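Local coordinates for PfVFT1 (PDB 5JKQ), which adopts the bi-lobed Venus flytrap architecture of solute-binding proteins and probably captures a small ligand between its two lobes, at residues D38-D43 with W88-N93; K231-S234 with D238-K241. The protein carries 3 engineered substitutions. All blocks are in the same frame, centred on the assembly; numbering follows the deposited sequence.

Interaction 1 of 2, residues D38-D43 with W88-N93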
loop_
_atom_site.group_PDB
_atom_site.type_symbol
_atom_site.label_atom_id
_atom_site.label_comp_id
_atom_site.label_asym_id
_atom_site.label_seq_id
_atom_site.Cartn_x
_atom_site.Cartn_y
_atom_site.Cartn_z
ATOM N N ASP A 38 12.736 4.629 -9.043
ATOM C CA ASP A 38 13.160 5.259 -10.289
ATOM C C ASP A 38 13.450 4.218 -11.368
ATOM O O ASP A 38 13.081 4.400 -12.529
ATOM C CB ASP A 38 14.402 6.128 -10.060
ATOM C CG ASP A 38 14.153 7.264 -9.083
ATOM O OD1 ASP A 38 12.983 7.673 -8.918
ATOM O OD2 ASP A 38 15.134 7.755 -8.482
ATOM N N LYS A 39 14.109 3.127 -10.981
ATOM C CA LYS A 39 14.478 2.077 -11.924
ATOM C C LYS A 39 13.254 1.493 -12.624
ATOM O O LYS A 39 13.273 1.254 -13.832
ATOM C CB LYS A 39 15.248 0.962 -11.211
ATOM C CG LYS A 39 15.561 -0.233 -12.105
ATOM C CD LYS A 39 16.425 -1.262 -11.401
ATOM C CE LYS A 39 16.837 -2.377 -12.352
ATOM N NZ LYS A 39 15.670 -3.030 -13.013
ATOM N N HIS A 40 12.195 1.257 -11.857
ATOM C CA HIS A 40 10.950 0.734 -12.406
ATOM C C HIS A 40 10.055 1.853 -12.925
ATOM O O HIS A 40 9.016 1.593 -13.531
ATOM C CB HIS A 40 10.203 -0.077 -11.353
ATOM C CG HIS A 40 10.845 -1.391 -11.038
ATOM N ND1 HIS A 40 10.912 -2.422 -11.949
ATOM C CD2 HIS A 40 11.444 -1.843 -9.912
ATOM C CE1 HIS A 40 11.527 -3.454 -11.399
ATOM N NE2 HIS A 40 11.861 -3.128 -10.163
ATOM N N ASN A 41 10.470 3.094 -12.685
ATOM C CA ASN A 41 9.716 4.266 -13.109
ATOM C C ASN A 41 8.268 4.199 -12.635
ATOM O O ASN A 41 7.335 4.443 -13.404
ATOM C CB ASN A 41 9.767 4.413 -14.632
ATOM C CG ASN A 41 9.445 5.821 -15.092
ATOM O OD1 ASN A 41 9.922 6.798 -14.517
ATOM N ND2 ASN A 41 8.619 5.931 -16.125
ATOM N N VAL A 42 8.093 3.849 -11.363
ATOM C CA VAL A 42 6.770 3.776 -10.753
ATOM C C VAL A 42 6.515 5.029 -9.919
ATOM O O VAL A 42 7.447 5.640 -9.394
ATOM C CB VAL A 42 6.609 2.512 -9.877
ATOM C CG1 VAL A 42 6.560 1.265 -10.752
ATOM C CG2 VAL A 42 7.730 2.406 -8.851
ATOM N N ASP A 43 5.246 5.407 -9.815
ATOM C CA ASP A 43 4.864 6.673 -9.202
ATOM C C ASP A 43 4.489 6.497 -7.731
ATOM O O ASP A 43 3.343 6.724 -7.340
ATOM C CB ASP A 43 3.700 7.292 -9.983
ATOM C CG ASP A 43 3.479 8.756 -9.650
ATOM O OD1 ASP A 43 4.359 9.372 -9.011
ATOM O OD2 ASP A 43 2.425 9.297 -10.045
ATOM N N TRP A 88 0.299 -6.937 -12.599
ATOM C CA TRP A 88 0.166 -5.510 -12.879
ATOM C C TRP A 88 1.344 -5.004 -13.702
ATOM O O TRP A 88 1.635 -3.808 -13.718
ATOM C CB TRP A 88 0.057 -4.716 -11.577
ATOM C CG TRP A 88 -1.072 -5.165 -10.704
ATOM C CD1 TRP A 88 -2.404 -5.097 -10.989
ATOM C CD2 TRP A 88 -0.969 -5.747 -9.398
ATOM N NE1 TRP A 88 -3.138 -5.604 -9.943
ATOM C CE2 TRP A 88 -2.281 -6.009 -8.954
ATOM C CE3 TRP A 88 0.103 -6.072 -8.562
ATOM C CZ2 TRP A 88 -2.548 -6.582 -7.712
ATOM C CZ3 TRP A 88 -0.165 -6.641 -7.329
ATOM C CH2 TRP A 88 -1.479 -6.890 -6.917
ATOM N N GLY A 89 2.021 -5.921 -14.384
ATOM C CA GLY A 89 3.130 -5.564 -15.246
ATOM C C GLY A 89 4.386 -5.258 -14.459
ATOM O O GLY A 89 4.817 -6.054 -13.624
ATOM N N ILE A 90 4.976 -4.099 -14.728
ATOM C CA ILE A 90 6.224 -3.712 -14.084
ATOM C C ILE A 90 5.994 -3.428 -12.601
ATOM O O ILE A 90 6.901 -3.569 -11.781
ATOM C CB ILE A 90 6.848 -2.472 -14.768
ATOM C CG1 ILE A 90 8.321 -2.315 -14.372
ATOM C CG2 ILE A 90 6.044 -1.198 -14.451
ATOM C CD1 ILE A 90 9.231 -3.422 -14.894
ATOM N N ILE A 91 4.771 -3.034 -12.267
ATOM C CA ILE A 91 4.394 -2.755 -10.887
ATOM C C ILE A 91 4.514 -4.013 -10.029
ATOM O O ILE A 91 4.783 -3.934 -8.830
ATOM C CB ILE A 91 2.955 -2.188 -10.822
ATOM C CG1 ILE A 91 2.979 -0.711 -11.211
ATOM C CG2 ILE A 91 2.343 -2.339 -9.427
ATOM C CD1 ILE A 91 1.621 -0.132 -11.514
ATOM N N GLY A 92 4.322 -5.171 -10.652
ATOM C CA GLY A 92 4.432 -6.436 -9.950
ATOM C C GLY A 92 3.673 -7.554 -10.637
ATOM O O GLY A 92 2.456 -7.477 -10.805
ATOM N N ASN A 93 4.402 -8.596 -11.027
ATOM C CA ASN A 93 3.818 -9.755 -11.692
ATOM C C ASN A 93 3.945 -11.007 -10.830
ATOM O O ASN A 93 5.049 -11.504 -10.600
ATOM C CB ASN A 93 4.490 -9.975 -13.049
ATOM C CG ASN A 93 3.786 -11.021 -13.888
ATOM O OD1 ASN A 93 2.781 -11.598 -13.470
ATOM N ND2 ASN A 93 4.301 -11.260 -15.087
#
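I90 lays the end of its side chain against the ND1 edge of the H40 imidazole, a van der Waals contact between aliphatic carbons and a ring nitrogen. I90 CD1 lies near the ring plane, 3.5 Å from H40 ND1; I90 CG1 is equally close but further off the plane. I90 sets CG1 anti to its backbone N (chi1 -164°), which carries that arm to the ring. Histidine suits this place because NE2, on its other edge, hydrogen-bonds to D105 OD2 of helix 102-118, fixing the ring's rotation. Beside this pair, beta-branched V42 and I91 offer each other aliphatic surface in this partly exposed, surface-lying contact: V42 CG1 rests 4.1 Å from I91 CG1, the branches crossing at a slant.

The 38-43 segment runs off the end of helix 32-39, which a Schellman motif closes. N41, its C-prime residue, has the positive phi (53°) that asparagine tolerates well; V42 N returns to I37 O, and a weaker bond joins N41 N to D38 O.

Within the partner loop W88 N bonds to G92 O at 2.9 Å, and G92 adopts angles that call for glycine. I90 and I91 are backbone-bonded to F102 and W103, while H40 and V42 lean on F102.

Interaction 2 of 2, residues K231-S234 with D238-K241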
loop_
_atom_site.group_PDB
_atom_site.type_symbol
_atom_site.label_atom_id
_atom_site.label_comp_id
_atom_site.label_asym_id
_atom_site.label_seq_id
_atom_site.Cartn_x
_atom_site.Cartn_y
_atom_site.Cartn_z
ATOM N N LYS A 231 -17.551 1.561 -9.675
ATOM C CA LYS A 231 -17.843 0.280 -10.303
ATOM C C LYS A 231 -18.056 0.417 -11.810
ATOM O O LYS A 231 -17.818 -0.526 -12.564
ATOM C CB LYS A 231 -19.078 -0.348 -9.651
ATOM C CG LYS A 231 -18.827 -0.859 -8.241
ATOM C CD LYS A 231 -20.122 -1.191 -7.516
ATOM C CE LYS A 231 -19.848 -1.680 -6.101
ATOM N NZ LYS A 231 -21.090 -2.096 -5.391
ATOM N N SER A 232 -18.484 1.596 -12.247
ATOM C CA SER A 232 -18.864 1.801 -13.642
ATOM C C SER A 232 -17.680 2.044 -14.579
ATOM O O SER A 232 -17.870 2.155 -15.791
ATOM C CB SER A 232 -19.833 2.981 -13.748
ATOM O OG SER A 232 -21.029 2.727 -13.031
ATOM N N PHE A 233 -16.469 2.114 -14.029
ATOM C CA PHE A 233 -15.288 2.493 -14.810
ATOM C C PHE A 233 -14.164 1.471 -14.691
ATOM O O PHE A 233 -13.734 1.128 -13.589
ATOM C CB PHE A 233 -14.795 3.870 -14.367
ATOM C CG PHE A 233 -15.891 4.890 -14.268
ATOM C CD1 PHE A 233 -16.344 5.548 -15.398
ATOM C CD2 PHE A 233 -16.479 5.180 -13.048
ATOM C CE1 PHE A 233 -17.360 6.483 -15.311
ATOM C CE2 PHE A 233 -17.494 6.114 -12.956
ATOM C CZ PHE A 233 -17.934 6.766 -14.089
ATOM N N SER A 234 -13.691 0.998 -15.842
ATOM C CA SER A 234 -12.659 -0.034 -15.905
ATOM C C SER A 234 -11.387 0.458 -16.598
ATOM O O SER A 234 -10.413 -0.287 -16.715
ATOM C CB SER A 234 -13.195 -1.267 -16.636
ATOM O OG SER A 234 -14.383 -1.743 -16.027
ATOM N N ASP A 238 -12.712 5.221 -20.151
ATOM C CA ASP A 238 -14.073 5.180 -19.622
ATOM C C ASP A 238 -14.292 6.322 -18.644
ATOM O O ASP A 238 -15.242 7.095 -18.771
ATOM C CB ASP A 238 -14.356 3.849 -18.919
ATOM C CG ASP A 238 -14.284 2.661 -19.856
ATOM O OD1 ASP A 238 -14.474 2.846 -21.075
ATOM O OD2 ASP A 238 -14.045 1.537 -19.366
ATOM N N LEU A 239 -13.399 6.403 -17.663
ATOM C CA LEU A 239 -13.433 7.444 -16.644
ATOM C C LEU A 239 -13.492 8.821 -17.305
ATOM O O LEU A 239 -14.335 9.650 -16.961
ATOM C CB LEU A 239 -12.200 7.306 -15.736
ATOM C CG LEU A 239 -11.950 8.174 -14.493
ATOM C CD1 LEU A 239 -11.647 9.630 -14.834
ATOM C CD2 LEU A 239 -13.106 8.071 -13.511
ATOM N N SER A 240 -12.617 9.040 -18.282
ATOM C CA SER A 240 -12.500 10.338 -18.938
ATOM C C SER A 240 -13.756 10.704 -19.722
ATOM O O SER A 240 -14.183 11.859 -19.717
ATOM C CB SER A 240 -11.291 10.353 -19.872
ATOM O OG SER A 240 -10.083 10.212 -19.145
ATOM N N LYS A 241 -14.333 9.718 -20.400
ATOM C CA LYS A 241 -15.560 9.916 -21.161
ATOM C C LYS A 241 -16.657 10.495 -20.270
ATOM O O LYS A 241 -17.419 11.365 -20.689
ATOM C CB LYS A 241 -16.011 8.589 -21.780
ATOM C CG LYS A 241 -17.162 8.700 -22.766
ATOM C CD LYS A 241 -16.815 8.021 -24.087
ATOM C CE LYS A 241 -18.002 7.982 -25.043
ATOM N NZ LYS A 241 -18.979 6.911 -24.691
#
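D238, in the first turn of helix 236-244, turns its carboxylate back toward S234. With CG anti to the carbonyl carbon (chi1 -63°), OD2 comes to 3.6 Å from S234 N and 4.0 Å from S234 CB, a polar approach too long to count as a hydrogen bond. An aspartate is well placed near the start of a helix, where its negative charge would probably be favoured by the helix dipole. Its amide N is taken by S235 OG, and its carbonyl O sits at the edge of the F233 ring, 3.9 Å from CD1.

L239 makes the hydrophobic half of the contact. Its CA lies 3.7 Å from F233 CD1, and its methyl CD2 stands over one face of the ring, 4.3 Å from F233 CG and displaced toward the rim. S232 CB lies over the opposite face, so the phenyl is held between the two, with H248 adding an edge-to-face contact. Loop 231-234 and this helix begin the beta-alpha-beta crossover that carries the chain from strand 227-229 to strand 250-253, with strand 206-209 between them in the sheet. F233 and L239 both pack on A208 of that central strand, a buried setting suited to large apolar side chains.

S240 points away from the loop, and its side chain touches M182 of strand 175-184; small and polar, it returns OG to Y236 O within the helix.

Along the chain both segments of interaction 1 precede those of interaction 2; their centres lie 23 Å apart, and the nearest atoms, about 11 Å apart, do not touch. Interaction 1 joins the end of helix 32-39, just ahead of strand 45-46, to the loop between strand 77-83 of the three-stranded parallel sheet and helix 102-118. Interaction 2 lies on the mixed sheet, against strands 206-209 and 175-184. Strand 45-46 pairs with strand 175-184, so the chain next to interaction 1 reaches the sheet that carries interaction 2. The two contacts probably lie in different lobes, as expected for a Venus flytrap protein.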